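Local coordinates for protein gamma-glutamyl cyclotransferase (Homo sapiens, PDB 3CRY) that catalyses the conversion of gamma-glutamyl dipeptides to 5-oxoproline and a free amino acid, and may contribute to glutathione homeostasis, at residues S93-Q98 against Y105-V110; Q138-I143 against I163-Y168. The protein carries 1 engineered substitution. All blocks are in the same frame, centred on the assembly; numbering follows the deposited sequence. Where two conformers were deposited one is given.

Interaction 1: S93-Q98 against Y105-V110; sequences SLDEQQ and YVVIEV. Engineered in segment 93-98: Gln-98 (natural residue Glu).
Gln-98 and Tyr-105 meet at the active site of the cyclotransferase fold, where helix 91-97 ends and the chain returns as strand 106-114. Position 98 is the proton acceptor, a glutamate in the natural enzyme and an engineered glutamine here. Its OE1 lies over one face of the Tyr-105 ring, 3.6 Å above the plane and displaced toward the rim, with CE1 as near as 3.7 Å. Amide and ring planes stand 79° apart, so the amide presents its oxygen to the ring instead of stacking flat on it. The bend at chi2 (-68°) curls the Gln-98 chain and brings OE1 there. Backbone O of Gln-98 also reaches Tyr-105 CD1, at 3.2 Å. One helical turn earlier, Asp-95 crosses Val-107 at about a right angle, its OD1 3.5 Å from Val-107 CG2. No hydrogen bond joins the two segments: the carboxylate of Asp-95 is taken up by the hydroxyl of Tyr-125 and a salt bridge to Arg-123, while Tyr-105 OH bonds to Ala-69 O. Tyr-105 also lies near Tyr-22 and Tyr-139, both inferred to bind substrate. The helix thus packs beside strands 106-114 and 119-126, with Leu-94 reaching strand 16-21, and Val-107 to Glu-109 continue the sheet as an antiparallel ladder into the second subunit.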
ATOM      1  N   SER A  93      -0.422  -9.444  15.125  1.00 13.82           N
ATOM      2  CA  SER A  93       0.933  -9.318  15.658  1.00 13.67           C
ATOM      3  C   SER A  93       1.915  -8.777  14.615  1.00 12.99           C
ATOM      4  O   SER A  93       2.721  -7.891  14.906  1.00 12.44           O
ATOM      5  CB  SER A  93       1.412 -10.659  16.212  1.00 14.17           C
ATOM      6  OG  SER A  93       2.738 -10.542  16.688  1.00 16.40           O
ATOM      7  N   LEU A  94       1.842  -9.319  13.399  1.00 12.64           N
ATOM      8  CA  LEU A  94       2.744  -8.906  12.319  1.00 12.60           C
ATOM      9  C   LEU A  94       2.531  -7.432  11.980  1.00 12.95           C
ATOM     10  O   LEU A  94       3.492  -6.676  11.823  1.00 13.42           O
ATOM     11  CB  LEU A  94       2.533  -9.800  11.093  1.00 12.32           C
ATOM     12  CG  LEU A  94       3.573  -9.728   9.968  1.00 12.34           C
ATOM     13  CD1 LEU A  94       5.016  -9.972  10.474  1.00 12.33           C
ATOM     14  CD2 LEU A  94       3.193 -10.682   8.832  1.00 12.05           C
ATOM     15  N   ASP A  95       1.261  -7.019  11.910  1.00 13.65           N
ATOM     16  CA  ASP A  95       0.911  -5.610  11.719  1.00 14.58           C
ATOM     17  C   ASP A  95       1.538  -4.718  12.788  1.00 14.66           C
ATOM     18  O   ASP A  95       2.124  -3.677  12.472  1.00 15.41           O
ATOM     19  CB  ASP A  95      -0.617  -5.411  11.710  1.00 14.39           C
ATOM     20  CG  ASP A  95      -1.303  -6.004  10.476  1.00 15.12           C
ATOM     21  OD1 ASP A  95      -0.635  -6.545   9.553  1.00 15.40           O
ATOM     22  OD2 ASP A  95      -2.560  -5.920  10.435  1.00 16.31           O
ATOM     23  N   GLU A  96       1.409  -5.124  14.054  1.00 14.74           N
ATOM     24  CA  GLU A  96       1.956  -4.367  15.175  0.50 15.15           C
ATOM     25  C   GLU A  96       3.471  -4.216  15.064  1.00 14.53           C
ATOM     26  O   GLU A  96       4.033  -3.152  15.344  1.00 13.79           O
ATOM     27  CB  GLU A  96       1.567  -5.033  16.498  0.50 15.72           C
ATOM     28  CG  GLU A  96       0.387  -4.360  17.178  0.50 18.70           C
ATOM     29  CD  GLU A  96       0.808  -3.141  17.960  0.50 21.77           C
ATOM     30  OE1 GLU A  96       1.872  -3.216  18.607  0.50 24.56           O
ATOM     31  OE2 GLU A  96       0.098  -2.112  17.941  0.50 21.76           O
ATOM     32  N   GLN A  97       4.130  -5.289  14.643  1.00 13.30           N
ATOM     33  CA  GLN A  97       5.583  -5.267  14.451  1.00 12.57           C
ATOM     34  C   GLN A  97       6.046  -4.232  13.435  1.00 12.27           C
ATOM     35  O   GLN A  97       7.134  -3.655  13.569  1.00 12.31           O
ATOM     36  CB  GLN A  97       6.062  -6.642  14.025  1.00 12.14           C
ATOM     37  CG  GLN A  97       5.867  -7.704  15.114  1.00 11.70           C
ATOM     38  CD  GLN A  97       6.082  -9.097  14.598  1.00 13.68           C
ATOM     39  OE1 GLN A  97       6.975  -9.332  13.786  1.00 14.68           O
ATOM     40  NE2 GLN A  97       5.253 -10.034  15.049  1.00 13.25           N
ATOM     41  N   GLN A  98       5.213  -3.989  12.422  1.00 12.14           N
ATOM     42  CA  GLN A  98       5.549  -3.074  11.340  1.00 12.75           C
ATOM     43  C   GLN A  98       5.067  -1.641  11.614  1.00 12.80           C
ATOM     44  O   GLN A  98       5.176  -0.768  10.735  1.00 13.31           O
ATOM     45  CB  GLN A  98       4.958  -3.570  10.017  1.00 13.20           C
ATOM     46  CG  GLN A  98       5.414  -4.961   9.596  1.00 16.17           C
ATOM     47  CD  GLN A  98       6.876  -5.000   9.217  1.00 20.88           C
ATOM     48  OE1 GLN A  98       7.420  -4.036   8.666  1.00 25.58           O
ATOM     49  NE2 GLN A  98       7.523  -6.121   9.486  1.00 26.02           N
ATOM     50  N   TYR A 105       4.327   1.685   8.181  1.00  7.15           N
ATOM     51  CA  TYR A 105       4.057   0.910   6.974  1.00  6.96           C
ATOM     52  C   TYR A 105       2.550   0.759   6.828  1.00  7.31           C
ATOM     53  O   TYR A 105       1.802   0.847   7.814  1.00  6.22           O
ATOM     54  CB  TYR A 105       4.656  -0.496   7.087  1.00  7.17           C
ATOM     55  CG  TYR A 105       6.185  -0.580   7.003  1.00  6.22           C
ATOM     56  CD1 TYR A 105       6.970  -0.400   8.140  1.00  7.83           C
ATOM     57  CD2 TYR A 105       6.821  -0.857   5.803  1.00  5.52           C
ATOM     58  CE1 TYR A 105       8.359  -0.511   8.081  1.00  6.47           C
ATOM     59  CE2 TYR A 105       8.222  -0.967   5.718  1.00  5.69           C
ATOM     60  CZ  TYR A 105       8.978  -0.783   6.863  1.00  6.83           C
ATOM     61  OH  TYR A 105      10.336  -0.888   6.805  1.00  6.00           O
ATOM     62  N   VAL A 106       2.119   0.515   5.589  1.00  6.32           N
ATOM     63  CA  VAL A 106       0.748   0.112   5.305  1.00  6.08           C
ATOM     64  C   VAL A 106       0.755  -1.354   4.868  1.00  5.80           C
ATOM     65  O   VAL A 106       1.768  -1.839   4.293  1.00  5.55           O
ATOM     66  CB  VAL A 106       0.102   1.037   4.237  1.00  5.01           C
ATOM     67  CG1 VAL A 106       0.715   0.772   2.857  1.00  5.23           C
ATOM     68  CG2 VAL A 106      -1.422   0.846   4.219  1.00  7.19           C
ATOM     69  N   VAL A 107      -0.330  -2.079   5.176  1.00  5.58           N
ATOM     70  CA  VAL A 107      -0.514  -3.443   4.678  1.00  5.25           C
ATOM     71  C   VAL A 107      -0.858  -3.423   3.197  1.00  5.19           C
ATOM     72  O   VAL A 107      -1.750  -2.675   2.784  1.00  4.68           O
ATOM     73  CB  VAL A 107      -1.667  -4.194   5.433  1.00  5.17           C
ATOM     74  CG1 VAL A 107      -1.913  -5.557   4.809  1.00  5.49           C
ATOM     75  CG2 VAL A 107      -1.376  -4.298   6.914  1.00  7.14           C
ATOM     76  N   ILE A 108      -0.146  -4.222   2.409  1.00  4.99           N
ATOM     77  CA  ILE A 108      -0.466  -4.403   0.975  1.00  5.50           C
ATOM     78  C   ILE A 108      -0.767  -5.866   0.635  1.00  6.26           C
ATOM     79  O   ILE A 108      -0.458  -6.784   1.413  1.00  6.22           O
ATOM     80  CB  ILE A 108       0.680  -3.902   0.058  1.00  5.66           C
ATOM     81  CG1 ILE A 108       1.978  -4.709   0.270  1.00  6.02           C
ATOM     82  CG2 ILE A 108       0.889  -2.380   0.225  1.00  5.74           C
ATOM     83  CD1 ILE A 108       3.120  -4.251  -0.656  1.00  5.40           C
ATOM     84  N   GLU A 109      -1.355  -6.088  -0.541  1.00  6.51           N
ATOM     85  CA  GLU A 109      -1.452  -7.428  -1.117  1.00  7.62           C
ATOM     86  C   GLU A 109      -0.639  -7.371  -2.394  1.00  8.05           C
ATOM     87  O   GLU A 109      -0.735  -6.393  -3.149  1.00  8.50           O
ATOM     88  CB  GLU A 109      -2.914  -7.790  -1.458  1.00  7.74           C
ATOM     89  CG  GLU A 109      -3.108  -9.211  -2.007  1.00  8.97           C
ATOM     90  CD  GLU A 109      -4.549  -9.457  -2.410  1.00 10.15           C
ATOM     91  OE1 GLU A 109      -5.398  -9.576  -1.512  1.00 14.97           O
ATOM     92  OE2 GLU A 109      -4.813  -9.475  -3.624  1.00 13.53           O
ATOM     93  N   VAL A 110       0.209  -8.368  -2.606  1.00  7.23           N
ATOM     94  CA  VAL A 110       0.985  -8.446  -3.849  1.00  8.45           C
ATOM     95  C   VAL A 110       0.904  -9.828  -4.466  1.00  9.10           C
ATOM     96  O   VAL A 110       0.640 -10.801  -3.777  1.00  9.33           O
ATOM     97  CB  VAL A 110       2.479  -8.064  -3.648  1.00  8.81           C
ATOM     98  CG1 VAL A 110       2.630  -6.573  -3.354  1.00  9.62           C
ATOM     99  CG2 VAL A 110       3.115  -8.921  -2.569  1.00  9.76           C
TER

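Interaction 2: Q138-I143 against I163-Y168; sequences QYKKII and IEPNDY. With ACT (acetate ion), chain C.
Lys-140 reaches from helix 137-149 to the backbone of Ile-163, tying the helix to the loop that follows helix 154-161. From CB the chain runs almost straight: CG is anti to the backbone N (chi1 177°), and the later torsions are all extended, which carries the amine across to the loop. CB and CG make no close contact, Lys-140 CB lying 4.8 Å from Pro-165 CB. CD passes 3.6 Å from Ile-163 O, and CE draws in to 3.4 Å from the same oxygen. At the tip, NZ donates a hydrogen bond of 2.7 Å to Ile-163 O. The nitrogen lies in the carbonyl plane, with a C=O...N angle of 150°. NZ gives a second hydrogen bond to Lys-161 O, so it is held by two carbonyls, one at the end of helix 154-161 and one in the loop just after it. Were an alanine in place of Lys-140, both carbonyls would probably lose their ammonium donor, and the tie from helix to loop with it. Two residues earlier in the helix, the amide of Gln-138 meets the edge of the Tyr-168 ring, NE2 lying 3.6 Å from CD2, with the two planes 51° apart. Asn-166 OD1 accepts from Tyr-168 N at 2.8 Å, closing an Asx turn. Tyr-139, inferred to bind substrate, turns elsewhere: its OH bonds to Ala-69 N and, at a very short 2.5 Å, to O of an acetate probably from the crystallisation liquor. Around the contact, Ile-163 and Tyr-139 touch Phe-53 of strand 49-56, Tyr-168 stacks on His-65, and Gln-138 packs against helix 174-181.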
ATOM      1  N   GLN A 138      24.678  -2.896  10.115  1.00  7.19           N
ATOM      2  CA  GLN A 138      24.044  -4.032  10.786  1.00  7.09           C
ATOM      3  C   GLN A 138      22.778  -4.508  10.060  1.00  7.18           C
ATOM      4  O   GLN A 138      22.588  -5.718   9.823  1.00  6.93           O
ATOM      5  CB  GLN A 138      23.785  -3.690  12.253  1.00  8.46           C
ATOM      6  CG  GLN A 138      25.098  -3.342  13.036  1.00 11.13           C
ATOM      7  CD  GLN A 138      25.466  -1.844  12.972  1.00 13.58           C
ATOM      8  OE1 GLN A 138      24.979  -1.118  12.120  1.00 16.30           O
ATOM      9  NE2 GLN A 138      26.307  -1.383  13.915  1.00 18.58           N
ATOM     10  N   TYR A 139      21.947  -3.557   9.658  1.00  6.16           N
ATOM     11  CA  TYR A 139      20.721  -3.905   8.930  1.00  6.40           C
ATOM     12  C   TYR A 139      21.044  -4.509   7.566  1.00  5.82           C
ATOM     13  O   TYR A 139      20.478  -5.546   7.188  1.00  6.21           O
ATOM     14  CB  TYR A 139      19.856  -2.659   8.796  1.00  6.64           C
ATOM     15  CG  TYR A 139      18.465  -2.861   8.254  1.00  6.05           C
ATOM     16  CD1 TYR A 139      17.512  -3.601   8.964  1.00  7.97           C
ATOM     17  CD2 TYR A 139      18.081  -2.227   7.060  1.00  6.75           C
ATOM     18  CE1 TYR A 139      16.205  -3.734   8.484  1.00  7.43           C
ATOM     19  CE2 TYR A 139      16.789  -2.361   6.561  1.00  6.96           C
ATOM     20  CZ  TYR A 139      15.849  -3.118   7.295  1.00  7.42           C
ATOM     21  OH  TYR A 139      14.552  -3.259   6.824  1.00  8.18           O
ATOM     22  N   LYS A 140      21.975  -3.902   6.833  1.00  6.11           N
ATOM     23  CA  LYS A 140      22.439  -4.487   5.570  1.00  6.08           C
ATOM     24  C   LYS A 140      22.943  -5.924   5.770  1.00  6.74           C
ATOM     25  O   LYS A 140      22.618  -6.819   4.981  1.00  7.27           O
ATOM     26  CB  LYS A 140      23.516  -3.585   4.930  1.00  6.28           C
ATOM     27  CG  LYS A 140      24.073  -4.190   3.671  1.00  7.19           C
ATOM     28  CD  LYS A 140      25.183  -3.373   3.032  1.00  6.25           C
ATOM     29  CE  LYS A 140      25.772  -4.179   1.867  1.00  6.85           C
ATOM     30  NZ  LYS A 140      26.907  -3.466   1.197  1.00  6.54           N
ATOM     31  N   LYS A 141      23.765  -6.139   6.800  1.00  6.38           N
ATOM     32  CA  LYS A 141      24.326  -7.454   7.059  0.50  7.44           C
ATOM     33  C   LYS A 141      23.228  -8.496   7.245  1.00  7.17           C
ATOM     34  O   LYS A 141      23.280  -9.573   6.648  1.00  7.13           O
ATOM     35  CB  LYS A 141      25.265  -7.413   8.263  0.50  7.63           C
ATOM     36  CG  LYS A 141      26.651  -6.872   7.924  0.50  8.14           C
ATOM     37  CD  LYS A 141      27.549  -6.792   9.160  0.50 10.05           C
ATOM     38  CE  LYS A 141      28.987  -6.464   8.789  0.50 13.03           C
ATOM     39  NZ  LYS A 141      29.181  -5.014   8.618  0.50 13.53           N
ATOM     40  N   ILE A 142      22.232  -8.165   8.062  1.00  7.13           N
ATOM     41  CA  ILE A 142      21.102  -9.094   8.302  1.00  7.66           C
ATOM     42  C   ILE A 142      20.363  -9.432   6.992  1.00  7.05           C
ATOM     43  O   ILE A 142      20.080 -10.598   6.706  1.00  6.51           O
ATOM     44  CB  ILE A 142      20.150  -8.539   9.378  1.00  8.67           C
ATOM     45  CG1 ILE A 142      20.857  -8.463  10.738  1.00 10.39           C
ATOM     46  CG2 ILE A 142      18.847  -9.356   9.464  1.00  8.64           C
ATOM     47  CD1 ILE A 142      21.180  -9.785  11.387  1.00 12.59           C
ATOM     48  N   ILE A 143      20.102  -8.409   6.177  1.00  5.71           N
ATOM     49  CA  ILE A 143      19.464  -8.609   4.866  1.00  5.67           C
ATOM     50  C   ILE A 143      20.300  -9.520   3.972  1.00  5.55           C
ATOM     51  O   ILE A 143      19.775 -10.458   3.366  1.00  5.59           O
ATOM     52  CB  ILE A 143      19.168  -7.232   4.202  1.00  6.33           C
ATOM     53  CG1 ILE A 143      17.978  -6.588   4.931  1.00  6.07           C
ATOM     54  CG2 ILE A 143      18.853  -7.361   2.691  1.00  7.28           C
ATOM     55  CD1 ILE A 143      17.716  -5.132   4.550  1.00  6.63           C
ATOM     56  N   ILE A 163      24.722  -2.416  -1.939  1.00  8.54           N
ATOM     57  CA  ILE A 163      24.070  -1.274  -1.264  1.00  9.44           C
ATOM     58  C   ILE A 163      25.081  -0.500  -0.423  1.00  8.92           C
ATOM     59  O   ILE A 163      25.833  -1.111   0.342  1.00  9.20           O
ATOM     60  CB  ILE A 163      22.920  -1.763  -0.359  1.00  8.86           C
ATOM     61  CG1 ILE A 163      21.810  -2.391  -1.219  1.00 10.14           C
ATOM     62  CG2 ILE A 163      22.363  -0.612   0.495  1.00 11.25           C
ATOM     63  CD1 ILE A 163      20.735  -3.105  -0.405  1.00 10.89           C
ATOM     64  N   GLU A 164      25.100   0.829  -0.543  1.00  9.83           N
ATOM     65  CA  GLU A 164      26.028   1.624   0.270  1.00  9.75           C
ATOM     66  C   GLU A 164      25.376   1.961   1.630  1.00  9.31           C
ATOM     67  O   GLU A 164      24.351   2.647   1.666  1.00  9.81           O
ATOM     68  CB  GLU A 164      26.456   2.897  -0.478  1.00 11.54           C
ATOM     69  CG  GLU A 164      27.351   2.609  -1.708  1.00 11.78           C
ATOM     70  CD  GLU A 164      28.856   2.465  -1.363  1.00 15.75           C
ATOM     71  OE1 GLU A 164      29.230   2.708  -0.201  1.00 13.68           O
ATOM     72  OE2 GLU A 164      29.682   2.115  -2.264  1.00 17.36           O
ATOM     73  N   PRO A 165      25.956   1.474   2.741  1.00  9.06           N
ATOM     74  CA  PRO A 165      25.341   1.723   4.057  1.00  8.93           C
ATOM     75  C   PRO A 165      25.707   3.106   4.579  1.00  9.80           C
ATOM     76  O   PRO A 165      26.564   3.808   3.989  1.00 10.70           O
ATOM     77  CB  PRO A 165      25.936   0.612   4.944  1.00  9.50           C
ATOM     78  CG  PRO A 165      27.316   0.389   4.347  1.00  8.16           C
ATOM     79  CD  PRO A 165      27.194   0.673   2.855  1.00  8.65           C
ATOM     80  N   ASN A 166      25.080   3.514   5.674  1.00  9.26           N
ATOM     81  CA  ASN A 166      25.554   4.689   6.378  1.00  9.51           C
ATOM     82  C   ASN A 166      26.813   4.348   7.192  1.00 10.39           C
ATOM     83  O   ASN A 166      27.342   3.249   7.086  1.00 10.12           O
ATOM     84  CB  ASN A 166      24.449   5.334   7.229  1.00  9.52           C
ATOM     85  CG  ASN A 166      24.046   4.507   8.452  1.00  8.78           C
ATOM     86  OD1 ASN A 166      24.794   3.671   8.968  1.00  9.30           O
ATOM     87  ND2 ASN A 166      22.851   4.765   8.930  1.00  9.99           N
ATOM     88  N   ASP A 167      27.277   5.284   8.006  1.00 12.15           N
ATOM     89  CA  ASP A 167      28.501   5.054   8.789  1.00 13.34           C
ATOM     90  C   ASP A 167      28.232   4.767  10.278  1.00 13.64           C
ATOM     91  O   ASP A 167      29.072   5.068  11.155  1.00 14.11           O
ATOM     92  CB  ASP A 167      29.474   6.241   8.597  1.00 14.99           C
ATOM     93  CG  ASP A 167      28.943   7.522   9.212  1.00 15.91           C
ATOM     94  OD1 ASP A 167      27.748   7.545   9.586  1.00 17.05           O
ATOM     95  OD2 ASP A 167      29.721   8.512   9.335  1.00 20.84           O
ATOM     96  N   TYR A 168      27.074   4.168  10.592  1.00 12.74           N
ATOM     97  CA  TYR A 168      26.779   3.802  11.978  1.00 10.99           C
ATOM     98  C   TYR A 168      27.673   2.671  12.490  1.00 10.92           C
ATOM     99  O   TYR A 168      27.575   1.531  12.026  1.00 10.12           O
ATOM    100  CB  TYR A 168      25.299   3.409  12.183  1.00 11.10           C
ATOM    101  CG  TYR A 168      24.973   3.200  13.641  1.00 11.51           C
ATOM    102  CD1 TYR A 168      24.787   4.302  14.498  1.00 10.57           C
ATOM    103  CD2 TYR A 168      24.865   1.912  14.181  1.00 10.26           C
ATOM    104  CE1 TYR A 168      24.513   4.117  15.856  1.00 11.40           C
ATOM    105  CE2 TYR A 168      24.583   1.718  15.525  1.00 10.57           C
ATOM    106  CZ  TYR A 168      24.410   2.814  16.364  1.00 11.44           C
ATOM    107  OH  TYR A 168      24.135   2.606  17.699  1.00 12.60           O
TER
HETATM  108  C   ACT C 189      11.842  -4.823   8.149  1.00 25.11           C
HETATM  109  O   ACT C 189      13.032  -4.990   7.776  1.00 23.42           O
HETATM  110  OXT ACT C 189      11.092  -5.836   8.064  1.00 25.85           O
HETATM  111  CH3 ACT C 189      11.320  -3.504   8.667  1.00 24.41           C

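Interaction 1 holds the active-site position; interaction 2 reaches the probable substrate site only through Tyr-139, which makes no contact with the loop. Interaction 1 is partly buried, joins helix 91-97 to strand 106-114, whose strand also forms part of the subunit interface, and has no hydrogen bond between its segments; the carboxylate of Asp-95 and the hydroxyl of Tyr-105 find partners elsewhere. Interaction 2 is a surface contact within one subunit, joining helix 137-149 to an irregular loop through a lysine-to-carbonyl bond, and it buries more area, 250 against 182 Å². The two contacts lie on opposite sides of the chain's centre, yet the hydroxyls of Tyr-105 and Tyr-139 approach each other, and both bond to the backbone of Ala-69, beside the bound acetate.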